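Local structure of putative alcohol dehydrogenase (Sinorhizobium meliloti, 4J6F) at residues L39-L45 with V80-A84. The protein is probably an NAD(P)-dependent oxidoreductase of the medium-chain dehydrogenase/reductase superfamily, assigned as an alcohol dehydrogenase. Numbering follows the deposited sequence.
Sequences LTGHGGL and VREGA
The Schellman-capped C-terminal end of helix 75-82, with Gly83 as its positive-phi C-prime residue, is gripped by the glycine-rich loop that joins strands 33-39 and 48-51, His42 and Gly43 meeting Arg81. The carbonyl Arg81 O accepts two bonds from opposite faces of its plane: Gly43 N at 3.0 Å, and His42 ND1 at 3.1 Å, which lies well above that plane while the oxygen stays near the plane of the imidazole. In return Arg81 NE donates to Gly43 O at 3.1 Å, nearly straight (168°) and within the guanidinium plane, so main chain and side chain of one arginine clasp Gly43 from both ends. CG of Arg81 stands anti to the backbone N (chi1 -173°) and the chain bends at chi3 (79°), carrying the guanidinium round to the loop. Leu39 CD1 rests against the Arg81 methylenes, and Leu45 CD2 lies over one guanidinium face, 3.6 Å from Arg81 NH1. A leucine in place of Arg81, having no NE to donate, would probably leave the Gly43 carbonyl without its mate and the glycine turn freer to shift off the helix end. Beyond the contact, Phe106 meets the His42 ring edge-to-face, while Leu48 of strand 48-51 and Met369 of helix 361-370 touch Arg81.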
loop_
_atom_site.group_PDB
_atom_site.type_symbol
_atom_site.label_atom_id
_atom_site.label_comp_id
_atom_site.label_asym_id
_atom_site.label_seq_id
_atom_site.Cartn_x
_atom_site.Cartn_y
_atom_site.Cartn_z
ATOM N N LEU A 39 -11.529 31.404 11.794
ATOM C CA LEU A 39 -10.915 31.264 10.485
ATOM C C LEU A 39 -11.870 31.832 9.434
ATOM O O LEU A 39 -13.002 31.376 9.315
ATOM C CB LEU A 39 -10.622 29.801 10.201
ATOM C CG LEU A 39 -10.088 29.485 8.807
ATOM C CD1 LEU A 39 -8.668 30.000 8.680
ATOM C CD2 LEU A 39 -10.133 27.988 8.546
ATOM N N THR A 40 -11.399 32.816 8.670
ATOM C CA THR A 40 -12.262 33.642 7.816
ATOM C C THR A 40 -12.083 33.406 6.315
ATOM O O THR A 40 -12.789 33.998 5.503
ATOM C CB THR A 40 -12.051 35.139 8.110
ATOM O OG1 THR A 40 -10.721 35.514 7.741
ATOM C CG2 THR A 40 -12.247 35.433 9.588
ATOM N N GLY A 41 -11.146 32.540 5.955
ATOM C CA GLY A 41 -10.883 32.193 4.565
ATOM C C GLY A 41 -9.503 31.579 4.564
ATOM O O GLY A 41 -8.839 31.579 5.610
ATOM N N HIS A 42 -9.062 31.052 3.418
ATOM C CA HIS A 42 -7.707 30.490 3.305
ATOM C C HIS A 42 -6.630 31.584 3.200
ATOM O O HIS A 42 -6.901 32.698 2.732
ATOM C CB HIS A 42 -7.593 29.515 2.136
ATOM C CG HIS A 42 -8.468 28.308 2.267
ATOM N ND1 HIS A 42 -8.216 27.297 3.173
ATOM C CD2 HIS A 42 -9.584 27.938 1.594
ATOM C CE1 HIS A 42 -9.149 26.366 3.061
ATOM N NE2 HIS A 42 -9.989 26.731 2.108
ATOM N N GLY A 43 -5.415 31.252 3.641
ATOM C CA GLY A 43 -4.309 32.200 3.661
ATOM C C GLY A 43 -3.456 32.113 4.916
ATOM O O GLY A 43 -3.339 31.042 5.541
ATOM N N GLY A 44 -2.864 33.242 5.296
ATOM C CA GLY A 44 -1.925 33.271 6.415
ATOM C C GLY A 44 -2.566 33.586 7.751
ATOM O O GLY A 44 -3.775 33.765 7.836
ATOM N N LEU A 45 -1.756 33.846 8.753
ATOM C CA LEU A 45 -2.265 34.013 10.091
ATOM C C LEU A 45 -3.310 35.115 10.115
ATOM O O LEU A 45 -4.218 35.082 10.925
ATOM C CB LEU A 45 -1.133 34.367 11.044
ATOM C CG LEU A 45 -0.089 33.305 11.359
ATOM C CD1 LEU A 45 0.965 33.896 12.267
ATOM C CD2 LEU A 45 -0.721 32.101 12.022
ATOM N N VAL A 80 -5.538 23.174 6.866
ATOM C CA VAL A 80 -6.874 23.618 6.474
ATOM C C VAL A 80 -6.855 25.123 6.200
ATOM O O VAL A 80 -7.413 25.578 5.213
ATOM C CB VAL A 80 -7.944 23.254 7.518
ATOM C CG1 VAL A 80 -9.232 24.023 7.286
ATOM C CG2 VAL A 80 -8.221 21.763 7.490
ATOM N N ARG A 81 -6.188 25.889 7.058
ATOM C CA ARG A 81 -6.144 27.336 6.902
ATOM C C ARG A 81 -5.427 27.700 5.619
ATOM O O ARG A 81 -5.913 28.527 4.858
ATOM C CB ARG A 81 -5.452 27.974 8.094
ATOM C CG ARG A 81 -5.481 29.494 8.132
ATOM C CD ARG A 81 -4.431 29.994 9.108
ATOM N NE ARG A 81 -3.126 29.950 8.460
ATOM C CZ ARG A 81 -1.990 29.574 9.040
ATOM N NH1 ARG A 81 -1.966 29.204 10.309
ATOM N NH2 ARG A 81 -0.865 29.571 8.338
ATOM N N GLU A 82 -4.282 27.073 5.364
ATOM C CA GLU A 82 -3.531 27.317 4.121
ATOM C C GLU A 82 -4.222 26.766 2.870
ATOM O O GLU A 82 -3.961 27.245 1.776
ATOM C CB GLU A 82 -2.114 26.757 4.218
ATOM C CG GLU A 82 -1.366 27.287 5.422
ATOM C CD GLU A 82 0.068 26.801 5.509
ATOM O OE1 GLU A 82 0.298 25.585 5.370
ATOM O OE2 GLU A 82 0.968 27.644 5.728
ATOM N N GLY A 83 -5.107 25.778 3.033
ATOM C CA GLY A 83 -5.725 25.090 1.900
ATOM C C GLY A 83 -4.688 24.199 1.236
ATOM O O GLY A 83 -4.685 24.000 0.016
ATOM N N ALA A 84 -3.809 23.635 2.048
ATOM C CA ALA A 84 -2.644 22.968 1.527
ATOM C C ALA A 84 -2.817 21.484 1.218
ATOM O O ALA A 84 -1.828 20.753 1.202
ATOM C CB ALA A 84 -1.494 23.160 2.484
#